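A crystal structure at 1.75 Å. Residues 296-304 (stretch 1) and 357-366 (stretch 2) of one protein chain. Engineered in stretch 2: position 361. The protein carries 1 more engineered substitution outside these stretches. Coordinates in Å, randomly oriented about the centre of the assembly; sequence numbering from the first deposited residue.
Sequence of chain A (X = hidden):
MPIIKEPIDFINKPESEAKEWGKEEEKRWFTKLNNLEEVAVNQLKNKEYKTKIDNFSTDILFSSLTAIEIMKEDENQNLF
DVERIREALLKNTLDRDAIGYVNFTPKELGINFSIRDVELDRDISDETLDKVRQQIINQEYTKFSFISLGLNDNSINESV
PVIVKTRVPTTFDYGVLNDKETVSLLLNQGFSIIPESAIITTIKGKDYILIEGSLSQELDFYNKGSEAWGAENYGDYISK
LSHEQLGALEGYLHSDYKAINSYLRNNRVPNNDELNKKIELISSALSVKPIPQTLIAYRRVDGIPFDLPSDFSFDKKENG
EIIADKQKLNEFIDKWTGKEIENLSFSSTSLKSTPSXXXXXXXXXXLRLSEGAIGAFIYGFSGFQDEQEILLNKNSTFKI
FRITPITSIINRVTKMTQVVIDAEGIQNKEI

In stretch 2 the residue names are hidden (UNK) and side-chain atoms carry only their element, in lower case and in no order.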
ATOM      1  N   ILE A 296       0.557  -8.381  -4.365  1.00  9.15           N
ATOM      2  CA  ILE A 296      -0.347  -7.278  -4.693  1.00  7.78           C
ATOM      3  C   ILE A 296      -0.489  -7.157  -6.229  1.00  9.05           C
ATOM      4  O   ILE A 296       0.501  -7.068  -6.948  1.00  8.59           O
ATOM      5  CB  ILE A 296       0.193  -5.961  -4.087  1.00  8.81           C
ATOM      6  CG1 ILE A 296       0.164  -6.045  -2.523  1.00  8.17           C
ATOM      7  CG2 ILE A 296      -0.560  -4.728  -4.652  1.00  6.85           C
ATOM      8  CD1 ILE A 296      -1.312  -6.078  -1.940  1.00 10.66           C
ATOM      9  N   ALA A 297      -1.738  -7.092  -6.706  1.00  9.53           N
ATOM     10  CA  ALA A 297      -1.973  -6.668  -8.064  1.00  8.97           C
ATOM     11  C   ALA A 297      -2.972  -5.469  -8.045  1.00  9.64           C
ATOM     12  O   ALA A 297      -3.588  -5.181  -7.026  1.00  9.58           O
ATOM     13  CB  ALA A 297      -2.563  -7.794  -8.858  1.00  8.58           C
ATOM     14  N   TYR A 298      -3.081  -4.772  -9.167  1.00  8.75           N
ATOM     15  CA  TYR A 298      -3.807  -3.476  -9.189  1.00  8.47           C
ATOM     16  C   TYR A 298      -4.925  -3.487 -10.203  1.00  8.88           C
ATOM     17  O   TYR A 298      -4.822  -4.103 -11.273  1.00  9.79           O
ATOM     18  CB  TYR A 298      -2.814  -2.365  -9.578  1.00  8.62           C
ATOM     19  CG  TYR A 298      -1.866  -2.082  -8.459  1.00  7.91           C
ATOM     20  CD1 TYR A 298      -2.258  -1.268  -7.384  1.00  8.92           C
ATOM     21  CD2 TYR A 298      -0.571  -2.703  -8.447  1.00  8.41           C
ATOM     22  CE1 TYR A 298      -1.381  -1.001  -6.303  1.00  9.74           C
ATOM     23  CE2 TYR A 298       0.338  -2.469  -7.379  1.00 10.15           C
ATOM     24  CZ  TYR A 298      -0.094  -1.625  -6.307  1.00 11.34           C
ATOM     25  OH  TYR A 298       0.721  -1.347  -5.241  1.00 10.57           O
ATOM     26  N   ARG A 299      -6.000  -2.767  -9.889  1.00  8.45           N
ATOM     27  CA  ARG A 299      -7.067  -2.571 -10.872  1.00  9.51           C
ATOM     28  C   ARG A 299      -7.653  -1.169 -10.637  1.00  9.54           C
ATOM     29  O   ARG A 299      -8.217  -0.911  -9.566  1.00 10.89           O
ATOM     30  CB  ARG A 299      -8.132  -3.590 -10.633  1.00  9.24           C
ATOM     31  CG  ARG A 299      -9.296  -3.545 -11.680  1.00 11.47           C
ATOM     32  CD  ARG A 299     -10.233  -4.709 -11.408  1.00 15.26           C
ATOM     33  NE  ARG A 299     -11.526  -4.498 -12.102  1.00 16.90           N
ATOM     34  CZ  ARG A 299     -11.716  -4.621 -13.406  1.00 21.00           C
ATOM     35  NH1 ARG A 299     -10.713  -4.976 -14.210  1.00 19.59           N
ATOM     36  NH2 ARG A 299     -12.928  -4.379 -13.919  1.00 19.82           N
ATOM     37  N   ARG A 300      -7.475  -0.300 -11.637  1.00  9.78           N
ATOM     38  CA  ARG A 300      -7.936   1.082 -11.534  1.00  9.23           C
ATOM     39  C   ARG A 300      -9.311   1.176 -12.199  1.00  9.63           C
ATOM     40  O   ARG A 300      -9.492   0.629 -13.295  1.00 11.01           O
ATOM     41  CB  ARG A 300      -6.974   1.999 -12.270  1.00 10.36           C
ATOM     42  CG  ARG A 300      -5.675   2.327 -11.451  1.00  8.99           C
ATOM     43  CD  ARG A 300      -4.682   3.087 -12.349  1.00  8.58           C
ATOM     44  NE  ARG A 300      -3.567   3.648 -11.585  1.00 10.18           N
ATOM     45  CZ  ARG A 300      -3.556   4.872 -11.060  1.00  8.94           C
ATOM     46  NH1 ARG A 300      -4.634   5.712 -11.137  1.00  7.66           N
ATOM     47  NH2 ARG A 300      -2.516   5.240 -10.374  1.00  8.15           N
ATOM     48  N   VAL A 301     -10.244   1.864 -11.532  1.00 10.84           N
ATOM     49  CA  VAL A 301     -11.631   2.000 -12.009  1.00  9.57           C
ATOM     50  C   VAL A 301     -12.068   3.430 -11.830  1.00 10.07           C
ATOM     51  O   VAL A 301     -11.422   4.210 -11.104  1.00 10.40           O
ATOM     52  CB  VAL A 301     -12.608   1.068 -11.315  1.00  9.93           C
ATOM     53  CG1 VAL A 301     -12.208  -0.410 -11.528  1.00 10.35           C
ATOM     54  CG2 VAL A 301     -12.655   1.398  -9.806  1.00 11.50           C
ATOM     55  N   ASP A 302     -13.175   3.792 -12.483  1.00 11.54           N
ATOM     56  CA  ASP A 302     -13.690   5.137 -12.282  1.00 12.39           C
ATOM     57  C   ASP A 302     -14.816   5.056 -11.207  1.00 12.76           C
ATOM     58  O   ASP A 302     -14.836   4.127 -10.396  1.00 13.10           O
ATOM     59  CB  ASP A 302     -14.163   5.710 -13.629  1.00 13.25           C
ATOM     60  CG  ASP A 302     -15.338   4.923 -14.222  1.00 16.62           C
ATOM     61  OD1 ASP A 302     -15.978   4.079 -13.544  1.00 15.98           O
ATOM     62  OD2 ASP A 302     -15.664   5.147 -15.414  1.00 19.66           O
ATOM     63  N   GLY A 303     -15.712   6.054 -11.135  1.00 11.73           N
ATOM     64  CA  GLY A 303     -16.675   6.062 -10.015  1.00 13.40           C
ATOM     65  C   GLY A 303     -17.820   5.060 -10.092  1.00 11.73           C
ATOM     66  O   GLY A 303     -18.505   4.842  -9.087  1.00 11.82           O
ATOM     67  N   ILE A 304     -18.016   4.419 -11.241  1.00 12.18           N
ATOM     68  CA  ILE A 304     -19.207   3.599 -11.462  1.00 13.96           C
ATOM     69  C   ILE A 304     -19.381   2.437 -10.441  1.00 14.58           C
ATOM     70  O   ILE A 304     -20.470   2.254  -9.886  1.00 13.81           O
ATOM     71  CB  ILE A 304     -19.303   3.082 -12.930  1.00 15.67           C
ATOM     72  CG1 ILE A 304     -19.359   4.263 -13.902  1.00 18.13           C
ATOM     73  CG2 ILE A 304     -20.525   2.125 -13.068  1.00 17.61           C
ATOM     74  CD1 ILE A 304     -20.489   5.166 -13.618  1.00 19.23           C
ATOM     75  N   UNK A 357      -2.632   4.115 -19.910  1.00 15.66           N
ATOM     76  CA  UNK A 357      -4.002   4.225 -20.410  1.00 17.30           C
ATOM     77  C   UNK A 357      -5.041   4.243 -19.268  1.00 16.88           C
ATOM     78  O   UNK A 357      -6.176   4.694 -19.443  1.00 17.02           O
ATOM     79  c   UNK A 357      -4.267   3.154 -21.434  1.00 18.85           C
ATOM     80  o   UNK A 357      -4.525   1.988 -20.745  1.00 26.41           O
ATOM     81  N   UNK A 358      -4.628   3.851 -18.063  1.00 15.16           N
ATOM     82  CA  UNK A 358      -5.537   3.941 -16.909  1.00 14.28           C
ATOM     83  C   UNK A 358      -5.200   5.028 -15.905  1.00 14.55           C
ATOM     84  O   UNK A 358      -5.797   5.109 -14.857  1.00 14.56           O
ATOM     85  c   UNK A 358      -7.649   0.495 -18.638  1.00 22.30           C
ATOM     86  c   UNK A 358      -5.507  -0.539 -18.321  1.00 22.88           C
ATOM     87  c   UNK A 358      -6.733  -0.539 -18.907  1.00 20.86           C
ATOM     88  c   UNK A 358      -5.162   0.472 -17.451  1.00 20.40           C
ATOM     89  c   UNK A 358      -6.040   1.498 -17.163  1.00 16.10           C
ATOM     90  c   UNK A 358      -7.288   1.517 -17.757  1.00 22.56           C
ATOM     91  c   UNK A 358      -5.639   2.588 -16.226  1.00 15.95           C
ATOM     92  N   UNK A 359      -4.299   5.915 -16.262  1.00 14.90           N
ATOM     93  CA  UNK A 359      -3.705   6.830 -15.304  1.00 15.07           C
ATOM     94  C   UNK A 359      -4.653   7.893 -14.763  1.00 14.61           C
ATOM     95  O   UNK A 359      -4.454   8.414 -13.650  1.00 13.21           O
ATOM     96  o   UNK A 359      -2.793   8.331 -17.001  1.00 18.68           O
ATOM     97  c   UNK A 359      -2.458   7.453 -15.924  1.00 17.16           C
ATOM     98  N   UNK A 360      -5.736   8.162 -15.498  1.00 13.63           N
ATOM     99  CA  UNK A 360      -6.707   9.150 -15.037  1.00 13.89           C
ATOM    100  C   UNK A 360      -7.885   8.538 -14.307  1.00 14.49           C
ATOM    101  O   UNK A 360      -8.864   9.248 -14.001  1.00 13.95           O
ATOM    102  c   UNK A 360      -7.216   9.982 -16.219  1.00 14.66           C
ATOM    103  c   UNK A 360      -6.071  10.797 -16.850  1.00 17.33           C
ATOM    104  c   UNK A 360      -5.502  12.064 -18.926  1.00 34.20           C
ATOM    105  n   UNK A 360      -6.080  12.961 -19.973  1.00 38.43           N
ATOM    106  c   UNK A 360      -6.620  11.671 -17.963  1.00 28.78           C
ATOM    107  N   UNK A 361      -7.839   7.238 -14.022  1.00 11.82           N
ATOM    108  CA  UNK A 361      -8.886   6.622 -13.199  1.00 12.80           C
ATOM    109  C   UNK A 361      -8.479   6.774 -11.734  1.00 12.52           C
ATOM    110  O   UNK A 361      -7.358   6.381 -11.365  1.00 13.67           O
ATOM    111  c   UNK A 361      -9.489   4.979 -15.028  1.00 13.24           C
ATOM    112  n   UNK A 361     -10.241   3.225 -16.557  1.00 17.50           N
ATOM    113  n   UNK A 361     -10.479   0.996 -16.063  1.00 22.38           N
ATOM    114  n   UNK A 361     -10.922   1.754 -18.198  1.00 25.27           N
ATOM    115  c   UNK A 361      -9.811   3.548 -15.202  1.00 18.87           C
ATOM    116  c   UNK A 361      -9.021   5.152 -13.556  1.00 12.09           C
ATOM    117  c   UNK A 361     -10.554   1.990 -16.940  1.00 26.29           C
ATOM    118  N   UNK A 362      -9.370   7.348 -10.917  1.00 10.54           N
ATOM    119  CA  UNK A 362      -9.016   7.804  -9.535  1.00 12.61           C
ATOM    120  C   UNK A 362      -9.078   6.693  -8.486  1.00 11.28           C
ATOM    121  O   UNK A 362      -8.600   6.880  -7.353  1.00 11.78           O
ATOM    122  n   UNK A 362     -11.692  11.574 -12.514  1.00 13.45           N
ATOM    123  n   UNK A 362     -11.033  13.734 -12.307  1.00 19.29           N
ATOM    124  n   UNK A 362     -10.885  12.370 -10.495  1.00 15.80           N
ATOM    125  c   UNK A 362      -9.867  10.167 -10.013  1.00 13.39           C
ATOM    126  c   UNK A 362     -11.201  12.548 -11.775  1.00 17.63           C
ATOM    127  c   UNK A 362     -11.051  11.104  -9.751  1.00 12.27           C
ATOM    128  c   UNK A 362     -10.011   8.931  -9.130  1.00 11.96           C
ATOM    129  N   UNK A 363      -9.717   5.573  -8.816  1.00 10.24           N
ATOM    130  CA  UNK A 363      -9.989   4.566  -7.764  1.00 10.50           C
ATOM    131  C   UNK A 363      -9.058   3.366  -8.001  1.00 10.55           C
ATOM    132  O   UNK A 363      -9.283   2.558  -8.894  1.00 11.72           O
ATOM    133  c   UNK A 363     -12.746   5.734  -6.206  1.00 10.40           C
ATOM    134  c   UNK A 363     -13.656   7.289  -8.377  1.00 11.80           C
ATOM    135  c   UNK A 363     -12.838   6.162  -8.573  1.00  9.88           C
ATOM    136  c   UNK A 363     -12.386   5.376  -7.490  1.00  9.92           C
ATOM    137  c   UNK A 363     -14.057   7.670  -7.083  1.00  9.97           C
ATOM    138  c   UNK A 363     -11.480   4.179  -7.733  1.00 10.25           C
ATOM    139  c   UNK A 363     -13.588   6.882  -5.963  1.00 12.64           C
ATOM    140  N   UNK A 364      -7.985   3.300  -7.206  1.00 10.21           N
ATOM    141  CA  UNK A 364      -6.923   2.331  -7.482  1.00  9.35           C
ATOM    142  C   UNK A 364      -7.101   1.165  -6.516  1.00  9.38           C
ATOM    143  O   UNK A 364      -6.767   1.297  -5.365  1.00  9.53           O
ATOM    144  c   UNK A 364      -5.551   2.961  -7.225  1.00  8.64           C
ATOM    145  c   UNK A 364      -5.342   4.284  -7.994  1.00  8.45           C
ATOM    146  c   UNK A 364      -4.423   1.907  -7.485  1.00 11.06           C
ATOM    147  c   UNK A 364      -4.333   5.263  -7.291  1.00 10.64           C
ATOM    148  N   UNK A 365      -7.603   0.032  -6.991  1.00 10.22           N
ATOM    149  CA  UNK A 365      -7.699  -1.150  -6.139  1.00  9.39           C
ATOM    150  C   UNK A 365      -6.333  -1.773  -6.023  1.00  9.10           C
ATOM    151  O   UNK A 365      -5.715  -2.095  -7.040  1.00  9.63           O
ATOM    152  c   UNK A 365     -11.981  -1.845  -4.729  1.00 14.27           C
ATOM    153  c   UNK A 365     -12.753  -1.179  -5.635  1.00 15.37           C
ATOM    154  c   UNK A 365      -8.668  -2.184  -6.627  1.00 10.49           C
ATOM    155  c   UNK A 365     -10.629  -2.156  -5.047  1.00 12.06           C
ATOM    156  c   UNK A 365     -10.878  -1.147  -7.203  1.00 17.83           C
ATOM    157  c   UNK A 365     -12.229  -0.827  -6.883  1.00 18.64           C
ATOM    158  c   UNK A 365     -10.102  -1.840  -6.285  1.00 11.73           C
ATOM    159  N   UNK A 366      -5.864  -1.845  -4.773  1.00  7.98           N
ATOM    160  CA  UNK A 366      -4.565  -2.474  -4.451  1.00  7.66           C
ATOM    161  C   UNK A 366      -4.994  -3.818  -3.833  1.00  8.89           C
ATOM    162  O   UNK A 366      -5.288  -3.924  -2.647  1.00  8.77           O
ATOM    163  c   UNK A 366      -2.411  -2.173  -3.063  1.00  7.66           C
ATOM    164  n   UNK A 366       1.166  -2.785  -0.396  1.00 10.03           N
ATOM    165  c   UNK A 366      -3.784  -1.520  -3.500  1.00  6.76           C
ATOM    166  n   UNK A 366      -0.287  -1.823  -1.954  1.00 10.30           N
ATOM    167  n   UNK A 366      -0.888  -1.864   0.289  1.00  9.85           N
ATOM    168  c   UNK A 366      -0.019  -2.164  -0.683  1.00 12.31           C
ATOM    169  c   UNK A 366      -1.524  -1.162  -2.401  1.00 10.79           C
TER

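Position 357 carries one carbon and one oxygen and lies out of reach of stretch 1; a side chain that short, ending in a hydroxyl, is Ser357. Position 358 has one carbon leading to a ring of six carbons with no heteroatom, its first carbon beside Arg300, hence Phe358. Phe358 CB lies 4.0 Å from Arg300 CD, while the ring end leads away. Position 359 again shows one carbon and one oxygen, pointing away from stretch 1: Ser359. At 360 four carbons run in a row to a nitrogen, touching nothing on stretch 1, which gives Lys360.

Position 361 closes a type I turn begun at Phe358, its N donating to Phe358 O at 3.1 Å. Three carbons, a nitrogen and a carbon bearing two more nitrogens make a guanidinium, one nitrogen of which meets the backbone of Arg300, so this is Arg361, an engineered residue. Its side chain, t from chi2 on, brings the guanidinium to the backbone of stretch 1, where Arg361 NH1 donates to Arg300 O at 3.0 Å. Position 362 has the same atom pattern but its CA-to-CB bond points away: Arg362.

With 363 the strand begins. One carbon and a six-carbon ring, set beside Val301 and Gly303, identify Phe363. Phe363 CB packs against Val301 CG2 at 3.7 Å and Phe363 CE1 meets Gly303 CA at 3.6 Å. Position 364 has four carbons forked at the first, one arm two carbons long, touching Tyr298 and Arg300, so it is Ile364. Ile364 CG2 touches Tyr298 CD1 at 3.8 Å, and Ile364 CG1 lies over one face of the Arg300 guanidinium, 3.5 Å from Arg300 NH1. Position 365, again one carbon plus a six-carbon ring, presents its ring edge to Val301 and is Phe365, with Phe365 CE2 3.7 Å from Val301 CG2. Position 366 has three carbons, a nitrogen, then a carbon carrying two more nitrogens, lying by Ile296 and Tyr298: Arg366. Arg366 CG rests 3.5 Å from Ile296 CG2, one guanidinium face is covered by Ile296 CD1, and Arg366 NE makes a weak hydrogen bond to Tyr298 OH at 3.5 Å.

The contact is an antiparallel pairing whose register is marked by two pairs of backbone hydrogen bonds. Arg299 N donates to Phe365 O at 2.9 Å and Phe365 N returns to Arg299 O at 2.8 Å; Val301 N to Phe363 O, 2.9 Å, and Phe363 N to Val301 O, 3.2 Å, repeat the exchange. Side chains then alternate: Val301, Phe363 and Phe365 pack on one face, with Arg299, whose end leads away, while Tyr298, Arg300, Ile364 and Arg366 share the other. There, long arginines combine aliphatic packing with polar tips, as Arg300 NH1 reaches Arg361 O in a weak hydrogen bond of 2.8 Å, tying the strand to the turn's end.

Stretch 2 357-366: SFSKRRFIFR
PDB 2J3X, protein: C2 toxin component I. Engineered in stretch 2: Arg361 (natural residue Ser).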